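Local atomic coordinates of protein FmtA (Staphylococcus aureus, PDB entry 5ZH8), a protein that removes D-alanyl groups from wall teichoic acid and lipoteichoic acid by hydrolysing their esters, influencing cell wall structure, autolysis and methicillin resistance. Residues 186-198 against 213-225. Numbering follows the deposited sequence.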
loop_
_atom_site.group_PDB
_atom_site.type_symbol
_atom_site.label_atom_id
_atom_site.label_comp_id
_atom_site.label_asym_id
_atom_site.label_seq_id
_atom_site.Cartn_x
_atom_site.Cartn_y
_atom_site.Cartn_z
ATOM N N TYR A 186 21.112 -2.104 -12.354
ATOM C CA TYR A 186 21.699 -0.766 -12.316
ATOM C C TYR A 186 22.458 -0.541 -11.016
ATOM O O TYR A 186 21.885 -0.600 -9.930
ATOM C CB TYR A 186 20.629 0.313 -12.512
ATOM C CG TYR A 186 19.715 0.088 -13.705
ATOM C CD1 TYR A 186 20.154 -0.597 -14.848
ATOM C CD2 TYR A 186 18.412 0.574 -13.696
ATOM C CE1 TYR A 186 19.313 -0.798 -15.929
ATOM C CE2 TYR A 186 17.567 0.377 -14.778
ATOM C CZ TYR A 186 18.024 -0.305 -15.892
ATOM O OH TYR A 186 17.184 -0.490 -16.958
ATOM N N LYS A 187 23.756 -0.288 -11.149
ATOM C CA LYS A 187 24.655 -0.179 -10.014
ATOM C C LYS A 187 24.808 1.251 -9.535
ATOM O O LYS A 187 25.356 1.476 -8.458
ATOM C CB LYS A 187 26.039 -0.715 -10.394
ATOM C CG LYS A 187 26.043 -2.127 -10.965
ATOM C CD LYS A 187 25.466 -3.166 -10.007
ATOM C CE LYS A 187 26.335 -3.366 -8.769
ATOM N NZ LYS A 187 25.910 -4.545 -7.956
ATOM N N ASN A 188 24.344 2.215 -10.329
ATOM C CA ASN A 188 24.579 3.627 -10.026
ATOM C C ASN A 188 23.574 4.558 -10.701
ATOM O O ASN A 188 22.792 4.133 -11.559
ATOM C CB ASN A 188 26.000 4.009 -10.443
ATOM C CG ASN A 188 26.284 3.695 -11.894
ATOM O OD1 ASN A 188 25.568 4.135 -12.789
ATOM N ND2 ASN A 188 27.337 2.929 -12.132
ATOM N N LEU A 189 23.621 5.829 -10.308
ATOM C CA LEU A 189 22.747 6.853 -10.872
ATOM C C LEU A 189 22.885 6.930 -12.389
ATOM O O LEU A 189 21.887 7.060 -13.089
ATOM C CB LEU A 189 23.061 8.216 -10.252
ATOM C CG LEU A 189 22.206 9.414 -10.679
ATOM C CD1 LEU A 189 20.737 9.181 -10.367
ATOM C CD2 LEU A 189 22.694 10.689 -10.009
ATOM N N ASP A 190 24.120 6.843 -12.885
ATOM C CA ASP A 190 24.405 6.949 -14.326
ATOM C C ASP A 190 23.627 5.932 -15.156
ATOM O O ASP A 190 22.987 6.290 -16.144
ATOM C CB ASP A 190 25.911 6.808 -14.610
ATOM C CG ASP A 190 26.647 8.141 -14.558
ATOM O OD1 ASP A 190 26.852 8.674 -13.446
ATOM O OD2 ASP A 190 27.029 8.656 -15.631
ATOM N N GLN A 191 23.685 4.666 -14.750
ATOM C CA GLN A 191 22.986 3.601 -15.468
ATOM C C GLN A 191 21.474 3.806 -15.440
ATOM O O GLN A 191 20.795 3.575 -16.438
ATOM C CB GLN A 191 23.345 2.230 -14.893
ATOM C CG GLN A 191 24.779 1.813 -15.179
ATOM C CD GLN A 191 25.130 0.452 -14.608
ATOM O OE1 GLN A 191 24.254 -0.362 -14.316
ATOM N NE2 GLN A 191 26.427 0.190 -14.458
ATOM N N ALA A 192 20.955 4.244 -14.300
ATOM C CA ALA A 192 19.528 4.533 -14.164
ATOM C C ALA A 192 19.070 5.613 -15.147
ATOM O O ALA A 192 18.070 5.434 -15.842
ATOM C CB ALA A 192 19.202 4.952 -12.739
ATOM N N VAL A 193 19.809 6.724 -15.206
ATOM C CA VAL A 193 19.456 7.841 -16.096
ATOM C C VAL A 193 19.764 7.524 -17.563
ATOM O O VAL A 193 19.093 8.036 -18.459
ATOM C CB VAL A 193 20.128 9.172 -15.666
ATOM C CG1 VAL A 193 19.810 10.299 -16.647
ATOM C CG2 VAL A 193 19.695 9.540 -14.254
ATOM N N LYS A 194 20.765 6.682 -17.807
ATOM C CA LYS A 194 21.024 6.196 -19.162
ATOM C C LYS A 194 19.959 5.188 -19.603
ATOM O O LYS A 194 19.699 5.038 -20.787
ATOM C CB LYS A 194 22.447 5.628 -19.295
ATOM C CG LYS A 194 23.373 6.585 -20.039
ATOM C CD LYS A 194 24.842 6.479 -19.658
ATOM C CE LYS A 194 25.669 7.528 -20.412
ATOM N NZ LYS A 194 27.129 7.223 -20.508
ATOM N N ALA A 195 19.341 4.506 -18.647
ATOM C CA ALA A 195 18.186 3.654 -18.940
ATOM C C ALA A 195 16.961 4.494 -19.307
ATOM O O ALA A 195 16.275 4.195 -20.288
ATOM C CB ALA A 195 17.873 2.743 -17.760
ATOM N N ILE A 196 16.706 5.544 -18.522
ATOM C CA ILE A 196 15.584 6.470 -18.749
ATOM C C ILE A 196 15.684 7.177 -20.096
ATOM O O ILE A 196 14.679 7.471 -20.736
ATOM C CB ILE A 196 15.559 7.582 -17.665
ATOM C CG1 ILE A 196 15.138 7.021 -16.304
ATOM C CG2 ILE A 196 14.632 8.728 -18.056
ATOM C CD1 ILE A 196 15.493 7.931 -15.145
ATOM N N GLN A 197 16.909 7.478 -20.507
ATOM C CA GLN A 197 17.137 8.144 -21.787
ATOM C C GLN A 197 16.746 7.239 -22.957
ATOM O O GLN A 197 16.152 7.709 -23.920
ATOM C CB GLN A 197 18.592 8.637 -21.897
ATOM C CG GLN A 197 18.876 9.535 -23.090
ATOM C CD GLN A 197 19.134 8.788 -24.381
ATOM O OE1 GLN A 197 19.628 7.665 -24.373
ATOM N NE2 GLN A 197 18.804 9.417 -25.500
ATOM N N LYS A 198 17.064 5.947 -22.863
ATOM C CA LYS A 198 16.665 4.978 -23.884
ATOM C C LYS A 198 15.134 4.858 -23.994
ATOM O O LYS A 198 14.589 4.848 -25.102
ATOM C CB LYS A 198 17.307 3.604 -23.621
ATOM C CG LYS A 198 17.166 2.600 -24.757
ATOM C CD LYS A 198 17.962 2.997 -25.991
ATOM C CE LYS A 198 17.993 1.864 -27.006
ATOM N NZ LYS A 198 18.734 2.207 -28.254
ATOM N N ASP A 213 9.568 9.156 -10.329
ATOM C CA ASP A 213 10.871 9.214 -9.665
ATOM C C ASP A 213 11.965 9.558 -10.663
ATOM O O ASP A 213 12.895 10.288 -10.335
ATOM C CB ASP A 213 11.216 7.872 -9.004
ATOM C CG ASP A 213 10.370 7.576 -7.795
ATOM O OD1 ASP A 213 9.671 8.484 -7.308
ATOM O OD2 ASP A 213 10.409 6.420 -7.322
ATOM N N GLY A 214 11.840 9.015 -11.875
ATOM C CA GLY A 214 12.804 9.235 -12.948
ATOM C C GLY A 214 13.156 10.687 -13.202
ATOM O O GLY A 214 14.314 11.002 -13.458
ATOM N N ASN A 215 12.161 11.572 -13.124
ATOM C CA ASN A 215 12.406 12.994 -13.324
ATOM C C ASN A 215 13.511 13.469 -12.392
ATOM O O ASN A 215 14.471 14.094 -12.832
ATOM C CB ASN A 215 11.148 13.823 -13.062
ATOM C CG ASN A 215 10.113 13.708 -14.168
ATOM O OD1 ASN A 215 10.424 13.759 -15.367
ATOM N ND2 ASN A 215 8.854 13.575 -13.758
ATOM N N TYR A 216 13.379 13.167 -11.104
ATOM C CA TYR A 216 14.352 13.639 -10.122
ATOM C C TYR A 216 15.661 12.846 -10.126
ATOM O O TYR A 216 16.667 13.323 -9.601
ATOM C CB TYR A 216 13.729 13.724 -8.724
ATOM C CG TYR A 216 12.964 15.020 -8.541
ATOM C CD1 TYR A 216 11.845 15.303 -9.318
ATOM C CD2 TYR A 216 13.380 15.979 -7.623
ATOM C CE1 TYR A 216 11.150 16.488 -9.166
ATOM C CE2 TYR A 216 12.692 17.168 -7.467
ATOM C CZ TYR A 216 11.582 17.421 -8.244
ATOM O OH TYR A 216 10.895 18.607 -8.103
ATOM N N LEU A 217 15.660 11.657 -10.731
ATOM C CA LEU A 217 16.917 10.944 -11.002
ATOM C C LEU A 217 17.729 11.659 -12.090
ATOM O O LEU A 217 18.945 11.780 -11.974
ATOM C CB LEU A 217 16.663 9.485 -11.399
ATOM C CG LEU A 217 16.024 8.598 -10.331
ATOM C CD1 LEU A 217 15.724 7.224 -10.904
ATOM C CD2 LEU A 217 16.911 8.484 -9.098
ATOM N N VAL A 218 17.049 12.135 -13.135
ATOM C CA VAL A 218 17.681 12.946 -14.184
ATOM C C VAL A 218 18.207 14.269 -13.631
ATOM O O VAL A 218 19.291 14.723 -14.014
ATOM C CB VAL A 218 16.681 13.283 -15.322
ATOM C CG1 VAL A 218 17.256 14.335 -16.269
ATOM C CG2 VAL A 218 16.272 12.021 -16.068
ATOM N N LEU A 219 17.423 14.894 -12.754
ATOM C CA LEU A 219 17.829 16.144 -12.103
ATOM C C LEU A 219 19.030 15.942 -11.192
ATOM O O LEU A 219 19.903 16.801 -11.117
ATOM C CB LEU A 219 16.681 16.758 -11.298
ATOM C CG LEU A 219 15.569 17.450 -12.092
ATOM C CD1 LEU A 219 14.454 17.888 -11.156
ATOM C CD2 LEU A 219 16.103 18.603 -12.923
ATOM N N ALA A 220 19.069 14.815 -10.493
ATOM C CA ALA A 220 20.218 14.476 -9.660
ATOM C C ALA A 220 21.490 14.341 -10.510
ATOM O O ALA A 220 22.562 14.776 -10.095
ATOM C CB ALA A 220 19.955 13.193 -8.883
ATOM N N LYS A 221 21.368 13.749 -11.696
ATOM C CA LYS A 221 22.507 13.605 -12.597
ATOM C C LYS A 221 22.933 14.957 -13.178
ATOM O O LYS A 221 24.130 15.213 -13.362
ATOM C CB LYS A 221 22.183 12.620 -13.724
ATOM C CG LYS A 221 23.375 12.251 -14.595
ATOM C CD LYS A 221 24.403 11.436 -13.817
ATOM C CE LYS A 221 25.827 11.861 -14.150
ATOM N NZ LYS A 221 26.799 11.403 -13.120
ATOM N N VAL A 222 21.951 15.814 -13.467
ATOM C CA VAL A 222 22.212 17.193 -13.896
ATOM C C VAL A 222 23.075 17.900 -12.845
ATOM O O VAL A 222 24.071 18.556 -13.178
ATOM C CB VAL A 222 20.892 17.979 -14.131
ATOM C CG1 VAL A 222 21.149 19.480 -14.252
ATOM C CG2 VAL A 222 20.168 17.466 -15.371
ATOM N N ILE A 223 22.689 17.749 -11.578
ATOM C CA ILE A 223 23.447 18.315 -10.465
ATOM C C ILE A 223 24.882 17.804 -10.498
ATOM O O ILE A 223 25.824 18.583 -10.396
ATOM C CB ILE A 223 22.796 17.991 -9.098
ATOM C CG1 ILE A 223 21.467 18.742 -8.949
ATOM C CG2 ILE A 223 23.722 18.348 -7.939
ATOM C CD1 ILE A 223 20.572 18.202 -7.858
ATOM N N GLU A 224 25.043 16.495 -10.646
ATOM C CA GLU A 224 26.375 15.902 -10.672
ATOM C C GLU A 224 27.210 16.422 -11.839
ATOM O O GLU A 224 28.387 16.732 -11.669
ATOM C CB GLU A 224 26.294 14.375 -10.725
ATOM C CG GLU A 224 25.898 13.737 -9.406
ATOM C CD GLU A 224 26.023 12.229 -9.427
ATOM O OE1 GLU A 224 26.050 11.637 -10.532
ATOM O OE2 GLU A 224 26.094 11.636 -8.330
ATOM N N GLU A 225 26.584 16.525 -13.010
ATOM C CA GLU A 225 27.275 16.911 -14.241
ATOM C C GLU A 225 27.737 18.369 -14.213
ATOM O O GLU A 225 28.849 18.658 -14.624
ATOM C CB GLU A 225 26.363 16.679 -15.456
ATOM C CG GLU A 225 27.065 16.741 -16.802
ATOM C CD GLU A 225 27.978 15.557 -17.056
ATOM O OE1 GLU A 225 27.674 14.439 -16.564
ATOM O OE2 GLU A 225 28.999 15.750 -17.761
HETATM O O HOH W 1 29.423 10.481 -15.177
#
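Leu189, in the first turn of helix 189-198, drops as a knob into a hole formed by Leu217, Ala220, Lys221 and Glu224 of helix 213-225. CG, anti to the backbone N (chi1 -178°), is carried out over the second helix, and its two methyls divide there: CD1 rests beside the CD2 of Leu217, while CD2 lies 3.9 Å from Ala220 CB and also meets the carboxylate end of Glu224, whose side chain approaches from the opposite direction. One turn on, at the closest backbone approach, Val193 sets CG2 over the carbonyl of Leu217 and CG1 against Val218, CG1 and Val218 CG2 being 4.0 Å apart with the two side chains roughly perpendicular. Ile196 ends this apolar seam, its CD1 against the CA and carbonyl O of Gly214. The axes, crossing at -122°, come within 9.4 Å.

Whereas the Leu189, Val193 and Ile196 seam is closely packed, partly exposed Asp190 and its water mark the solvent side. Lys221, itself buried and bent at chi2 and chi3, carries its NZ to 2.7 Å from Asp190 OD1. It arrives on the syn side, 30° out of the carboxylate plane. The same nitrogen is salt-bridged to Glu224 OE1 in its own helix, met nearly along the C-O axis. The shared ammonium probably offsets the repulsion between these carboxylates. A water donates to Asp190 OD2 and is only weakly joined to Lys221 NZ.

The pair belongs to the helical part of the beta-lactamase-family fold. Asp213 is salt-bridged to Lys130, the lysine of an SxxK sequence, consistent with a place at the active-site edge. Leu219 and Ile223 face helix 129-142, Val218 and Leu219 touch helix 167-171, and Val222 meets helix 152-155, whereas Ala192 and Ile196 lean on the loop residue Tyr180.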